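FG41 Malonate Semialdehyde Decarboxylase (Coryneform bacterium, PDB 4LHO) is a trimeric enzyme of the tautomerase superfamily, built on the beta-alpha-beta fold shared with the MIF clan. Local coordinates at residues I67-T72 and A105-A110; I5-D10 and Q40-H45. All coordinates share one frame; numbering follows the deposited sequence.

Contact 1 of 2, residues I67-T72 and A105-A110; sequences IIHVFT and AITENA. With PR6 (3-chloro-3-oxopropanoic acid), chain F.
The imidazole of His69 lies over the methyl of Ala105, CB of Ala105 standing 4.1 Å off one face toward the rim, while the Phe71 ring covers the opposite face with CZ of Phe71 3.3 Å above its centre. The two strands are the parallel pair of a beta-alpha-beta unit of the tautomerase fold, with helix 78-92 as the connection. With CG anti to the backbone N (chi1 -166°), the His69 ring swings across to strand 102-109, where NE2 of His69 and OG1 of Thr107 share a nearly straight 2.7 Å hydrogen bond in the ring plane. That bond helps fix the ring's rotation, with ND1 weakly bonded to Arg4 of the second subunit. CB of Thr107 also packs 3.7 Å from CD1 of Phe71. On the other side of the sheet, Val70 and Ile106 form an apolar layer, and Ile106 continues it onto Phe85 of helix 78-92. His69 also meets Phe71 of the second subunit edge-to-face. The backbone ladder weakens toward its end, the last N-H, from Asn109, reaching O of Thr72 from above the carbonyl plane. The same threonine serves the ligand: OG1 of Thr72 donates a 2.5 Å hydrogen bond to OAM of 3-chloro-3-oxopropanoic acid.

Contact 2 of 2, residues I5-D10 and Q40-H45; sequences IDLTSD and QILTAH. With PO4 (phosphate ion), chain O; PO4 (phosphate ion), chain I.
Asp6 and His45 both hold CG beside the backbone N and anti to the carbonyl carbon (chi1 -72° and -55°), which brings the carboxylate of one strand to the imidazole of the other. NE2 of His45 donates to OD1 of Asp6 over 2.6 Å, nearly in the ring plane and onto the anti lone pair, with carboxylate and ring turned 34° apart. At the far edge of the ring, ND1 of His45 donates to O1 of a phosphate ion 3.1 Å away, probably from the crystallisation liquor, and weakly to O of Leu42 of the second subunit, so both ring nitrogens are engaged at the ring edge and the ring's orientation is set from both sides. A water bridges OD2 of Asp6, O of Ile41 and OG1 of Thr43, and OD2 also forms a salt bridge with Arg4 of the second subunit.

The reverse side of the sheet is apolar. Leu7, with CG between the backbone N and the carbonyl carbon, brings CD2 to 3.8 Å from CD2 of Leu42, and CG2 of Ile5 packs on CG of Leu42. A parallel backbone ladder starts with N of Ile5 on O of Ile41 and ends with N of Ser9 on O of His45, as the first strand ends.

Strands 2-8 and 39-45, joined by helix 13-31, form a beta-alpha-beta unit of the tautomerase fold. Leu7 and Leu42 lean on Arg16 and Ala20 of that helix, strand 66-73 flanks strand 2-8 on its other side, and Gln40 extends the sheet into the third subunit.

Overall arrangement
Contacts 1 and 2 are the two parallel strand pairs of one mixed sheet, each closing its own beta-alpha-beta unit, with centres about 16 Å apart. Strands 2-8 and 66-73, one from each contact, are antiparallel neighbours, and N of Ile67 probably donates to O of Asp6 across this seam. Both are largely buried, but contact 1 lies nearer the centre of the chain, whereas contact 2 runs out to exposed Ser9. Each turns a largely apolar face to a helix and a more polar one to the subunit interfaces. There contact 1 relies on His69 and Phe71 rings that meet those of neighbouring subunits edge-to-face and a histidine-threonine bond, contact 2 on a histidine-carboxylate pair, water and phosphate. The 3-chloro-3-oxopropanoic acid sits at the end of contact 1.

Contact 1 of 2, residues I67-T72 and A105-A110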
loop_
_atom_site.group_PDB
_atom_site.type_symbol
_atom_site.label_atom_id
_atom_site.label_comp_id
_atom_site.label_asym_id
_atom_site.label_seq_id
_atom_site.Cartn_x
_atom_site.Cartn_y
_atom_site.Cartn_z
ATOM N N ILE A 67 -3.933 9.696 -7.078
ATOM C CA ILE A 67 -3.030 9.474 -5.970
ATOM C C ILE A 67 -1.916 8.541 -6.397
ATOM O O ILE A 67 -2.159 7.463 -6.932
ATOM C CB ILE A 67 -3.770 8.907 -4.735
ATOM C CG1 ILE A 67 -4.822 9.903 -4.244
ATOM C CG2 ILE A 67 -2.801 8.628 -3.621
ATOM C CD1 ILE A 67 -5.637 9.387 -3.093
ATOM N N ILE A 68 -0.694 8.969 -6.122
ATOM C CA ILE A 68 0.485 8.299 -6.573
ATOM C C ILE A 68 1.349 7.978 -5.382
ATOM O O ILE A 68 1.811 8.869 -4.690
ATOM C CB ILE A 68 1.266 9.177 -7.593
ATOM C CG1 ILE A 68 0.426 9.414 -8.854
ATOM C CG2 ILE A 68 2.584 8.510 -7.976
ATOM C CD1 ILE A 68 0.834 10.691 -9.662
ATOM N N HIS A 69 1.575 6.691 -5.149
ATOM C CA HIS A 69 2.276 6.259 -3.951
ATOM C C HIS A 69 3.496 5.492 -4.368
ATOM O O HIS A 69 3.424 4.398 -4.939
ATOM C CB HIS A 69 1.357 5.379 -3.068
ATOM C CG HIS A 69 1.871 5.160 -1.671
ATOM N ND1 HIS A 69 1.089 4.654 -0.649
ATOM C CD2 HIS A 69 3.094 5.378 -1.130
ATOM C CE1 HIS A 69 1.812 4.568 0.454
ATOM N NE2 HIS A 69 3.033 4.991 0.188
ATOM N N VAL A 70 4.633 6.079 -4.080
ATOM C CA VAL A 70 5.894 5.540 -4.528
ATOM C C VAL A 70 6.544 4.803 -3.402
ATOM O O VAL A 70 6.900 5.399 -2.394
ATOM C CB VAL A 70 6.872 6.678 -4.954
ATOM C CG1 VAL A 70 8.131 6.097 -5.534
ATOM C CG2 VAL A 70 6.199 7.582 -5.914
ATOM N N PHE A 71 6.751 3.512 -3.602
ATOM C CA PHE A 71 7.513 2.710 -2.677
ATOM C C PHE A 71 8.920 2.491 -3.256
ATOM O O PHE A 71 9.098 1.817 -4.282
ATOM C CB PHE A 71 6.816 1.360 -2.442
ATOM C CG PHE A 71 5.461 1.476 -1.832
ATOM C CD1 PHE A 71 5.297 1.423 -0.456
ATOM C CD2 PHE A 71 4.346 1.629 -2.623
ATOM C CE1 PHE A 71 4.046 1.534 0.105
ATOM C CE2 PHE A 71 3.080 1.742 -2.053
ATOM C CZ PHE A 71 2.934 1.692 -0.712
ATOM N N THR A 72 9.926 3.056 -2.605
ATOM C CA THR A 72 11.263 3.006 -3.172
ATOM C C THR A 72 12.324 2.951 -2.097
ATOM O O THR A 72 12.066 3.291 -0.943
ATOM C CB THR A 72 11.513 4.198 -4.115
ATOM O OG1 THR A 72 12.675 3.926 -4.920
ATOM C CG2 THR A 72 11.687 5.476 -3.312
ATOM N N ALA A 105 2.825 10.411 -2.472
ATOM C CA ALA A 105 3.451 10.016 -1.223
ATOM C C ALA A 105 4.600 9.049 -1.481
ATOM O O ALA A 105 4.583 8.302 -2.445
ATOM C CB ALA A 105 2.416 9.386 -0.299
ATOM N N ILE A 106 5.612 9.093 -0.627
ATOM C CA ILE A 106 6.739 8.202 -0.744
ATOM C C ILE A 106 6.909 7.423 0.552
ATOM O O ILE A 106 6.821 7.991 1.636
ATOM C CB ILE A 106 8.045 8.958 -1.000
ATOM C CG1 ILE A 106 7.905 9.905 -2.191
ATOM C CG2 ILE A 106 9.180 7.965 -1.208
ATOM C CD1 ILE A 106 9.136 10.673 -2.476
ATOM N N THR A 107 7.164 6.128 0.417
ATOM C CA THR A 107 7.345 5.232 1.533
ATOM C C THR A 107 8.543 4.381 1.200
ATOM O O THR A 107 8.592 3.761 0.137
ATOM C CB THR A 107 6.126 4.270 1.719
ATOM O OG1 THR A 107 4.939 5.005 2.067
ATOM C CG2 THR A 107 6.397 3.231 2.795
ATOM N N GLU A 108 9.470 4.294 2.145
ATOM C CA GLU A 108 10.814 3.845 1.870
ATOM C C GLU A 108 11.132 2.483 2.452
ATOM O O GLU A 108 10.549 2.088 3.435
ATOM C CB GLU A 108 11.806 4.877 2.422
ATOM C CG GLU A 108 11.957 6.126 1.535
ATOM C CD GLU A 108 13.023 7.117 2.038
ATOM O OE1 GLU A 108 13.442 7.996 1.261
ATOM O OE2 GLU A 108 13.439 7.030 3.205
ATOM N N ASN A 109 12.060 1.767 1.824
ATOM C CA ASN A 109 12.615 0.533 2.375
ATOM C C ASN A 109 14.081 0.449 1.946
ATOM O O ASN A 109 14.679 1.451 1.606
ATOM C CB ASN A 109 11.830 -0.692 1.919
ATOM C CG ASN A 109 11.786 -0.840 0.401
ATOM O OD1 ASN A 109 12.502 -0.144 -0.333
ATOM N ND2 ASN A 109 10.931 -1.757 -0.081
ATOM N N ALA A 110 14.664 -0.737 1.990
ATOM C CA ALA A 110 16.058 -0.894 1.656
ATOM C C ALA A 110 16.214 -1.756 0.386
ATOM O O ALA A 110 15.253 -2.396 -0.064
ATOM C CB ALA A 110 16.785 -1.529 2.833
HETATM C CAH PR6 F . 12.378 0.071 -7.834
HETATM O OAI PR6 F . 13.251 0.075 -8.583
HETATM C CAJ PR6 F . 12.344 -0.455 -6.492
HETATM C CAK PR6 F . 13.492 0.335 -5.643
HETATM O OAL PR6 F . 14.553 -0.293 -5.564
HETATM O OAM PR6 F . 13.228 1.462 -5.164
#

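Contact 2 of 2, residues I5-D10 and Q40-H45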
loop_
_atom_site.group_PDB
_atom_site.type_symbol
_atom_site.label_atom_id
_atom_site.label_comp_id
_atom_site.label_asym_id
_atom_site.label_seq_id
_atom_site.Cartn_x
_atom_site.Cartn_y
_atom_site.Cartn_z
ATOM N N ILE A 5 -0.798 3.672 -8.389
ATOM C CA ILE A 5 -1.503 4.826 -8.886
ATOM C C ILE A 5 -2.967 4.532 -8.733
ATOM O O ILE A 5 -3.478 3.610 -9.357
ATOM C CB ILE A 5 -1.221 5.047 -10.405
ATOM C CG1 ILE A 5 0.259 5.303 -10.647
ATOM C CG2 ILE A 5 -2.066 6.197 -10.961
ATOM C CD1 ILE A 5 0.683 5.257 -12.104
ATOM N N ASP A 6 -3.650 5.324 -7.922
ATOM C CA ASP A 6 -5.080 5.168 -7.731
ATOM C C ASP A 6 -5.788 6.393 -8.254
ATOM O O ASP A 6 -5.406 7.519 -7.932
ATOM C CB ASP A 6 -5.391 4.951 -6.259
ATOM C CG ASP A 6 -4.963 3.569 -5.780
ATOM O OD1 ASP A 6 -5.809 2.637 -5.734
ATOM O OD2 ASP A 6 -3.765 3.402 -5.507
ATOM N N LEU A 7 -6.775 6.170 -9.117
ATOM C CA LEU A 7 -7.461 7.272 -9.773
ATOM C C LEU A 7 -8.925 6.898 -9.980
ATOM O O LEU A 7 -9.387 5.897 -9.452
ATOM C CB LEU A 7 -6.762 7.654 -11.088
ATOM C CG LEU A 7 -6.324 6.501 -12.006
ATOM C CD1 LEU A 7 -7.507 5.962 -12.757
ATOM C CD2 LEU A 7 -5.250 6.967 -12.980
ATOM N N THR A 8 -9.653 7.702 -10.739
ATOM C CA THR A 8 -11.095 7.533 -10.822
ATOM C C THR A 8 -11.523 7.001 -12.185
ATOM O O THR A 8 -10.824 7.203 -13.178
ATOM C CB THR A 8 -11.810 8.849 -10.500
ATOM O OG1 THR A 8 -11.308 9.883 -11.354
ATOM C CG2 THR A 8 -11.565 9.247 -9.011
ATOM N N SER A 9 -12.681 6.334 -12.212
ATOM C CA SER A 9 -13.145 5.556 -13.369
ATOM C C SER A 9 -13.657 6.386 -14.552
ATOM O O SER A 9 -13.817 5.867 -15.645
ATOM C CB SER A 9 -14.239 4.573 -12.929
ATOM O OG SER A 9 -15.293 5.255 -12.244
ATOM N N ASP A 10 -13.921 7.663 -14.328
ATOM C CA ASP A 10 -14.314 8.574 -15.395
ATOM C C ASP A 10 -13.208 8.752 -16.426
ATOM O O ASP A 10 -13.469 8.980 -17.605
ATOM C CB ASP A 10 -14.651 9.947 -14.812
ATOM C CG ASP A 10 -13.581 10.448 -13.863
ATOM O OD1 ASP A 10 -13.291 9.707 -12.900
ATOM O OD2 ASP A 10 -13.030 11.557 -14.071
ATOM N N GLN A 40 4.323 -0.818 -11.848
ATOM C CA GLN A 40 3.202 0.026 -11.542
ATOM C C GLN A 40 1.927 -0.782 -11.454
ATOM O O GLN A 40 1.698 -1.698 -12.239
ATOM C CB GLN A 40 3.019 1.113 -12.621
ATOM C CG GLN A 40 4.310 1.899 -12.973
ATOM C CD GLN A 40 4.068 3.031 -13.972
ATOM O OE1 GLN A 40 3.327 2.866 -14.951
ATOM N NE2 GLN A 40 4.695 4.193 -13.721
ATOM N N ILE A 41 1.086 -0.398 -10.498
ATOM C CA ILE A 41 -0.248 -0.945 -10.337
ATOM C C ILE A 41 -1.240 0.198 -10.417
ATOM O O ILE A 41 -1.257 1.110 -9.583
ATOM C CB ILE A 41 -0.409 -1.703 -8.976
ATOM C CG1 ILE A 41 0.565 -2.877 -8.905
ATOM C CG2 ILE A 41 -1.874 -2.192 -8.768
ATOM C CD1 ILE A 41 0.861 -3.342 -7.474
ATOM N N LEU A 42 -2.073 0.156 -11.432
ATOM C CA LEU A 42 -3.010 1.235 -11.639
ATOM C C LEU A 42 -4.381 0.719 -11.249
ATOM O O LEU A 42 -4.804 -0.337 -11.736
ATOM C CB LEU A 42 -2.948 1.705 -13.093
ATOM C CG LEU A 42 -3.408 3.144 -13.280
ATOM C CD1 LEU A 42 -2.627 3.789 -14.384
ATOM C CD2 LEU A 42 -4.923 3.186 -13.578
ATOM N N THR A 43 -5.046 1.413 -10.328
ATOM C CA THR A 43 -6.367 0.986 -9.868
ATOM C C THR A 43 -7.392 2.106 -9.983
ATOM O O THR A 43 -7.188 3.199 -9.444
ATOM C CB THR A 43 -6.330 0.519 -8.418
ATOM O OG1 THR A 43 -5.252 -0.403 -8.243
ATOM C CG2 THR A 43 -7.603 -0.155 -8.079
ATOM N N ALA A 44 -8.481 1.829 -10.694
ATOM C CA ALA A 44 -9.533 2.818 -10.910
ATOM C C ALA A 44 -10.634 2.591 -9.906
ATOM O O ALA A 44 -10.929 1.449 -9.569
ATOM C CB ALA A 44 -10.079 2.714 -12.315
ATOM N N HIS A 45 -11.205 3.675 -9.386
ATOM C CA HIS A 45 -12.226 3.584 -8.332
ATOM C C HIS A 45 -13.431 4.431 -8.723
ATOM O O HIS A 45 -13.298 5.367 -9.509
ATOM C CB HIS A 45 -11.700 4.134 -6.997
ATOM C CG HIS A 45 -10.434 3.502 -6.521
ATOM N ND1 HIS A 45 -10.413 2.543 -5.539
ATOM C CD2 HIS A 45 -9.145 3.710 -6.875
ATOM C CE1 HIS A 45 -9.166 2.174 -5.314
ATOM N NE2 HIS A 45 -8.377 2.871 -6.106
HETATM P P PO4 O . -8.144 -2.064 -12.423
HETATM O O1 PO4 O . -6.874 -1.849 -11.676
HETATM O O2 PO4 O . -7.853 -2.981 -13.611
HETATM O O3 PO4 O . -9.190 -2.730 -11.548
HETATM O O4 PO4 O . -8.617 -0.683 -12.832
HETATM P P PO4 I . -13.983 0.499 -5.776
HETATM O O1 PO4 I . -13.326 1.569 -4.941
HETATM O O2 PO4 I . -12.936 -0.163 -6.643
HETATM O O3 PO4 I . -14.571 -0.554 -4.867
HETATM O O4 PO4 I . -15.044 1.141 -6.667
HETATM O O HOH W 1 -3.033 1.089 -7.313
#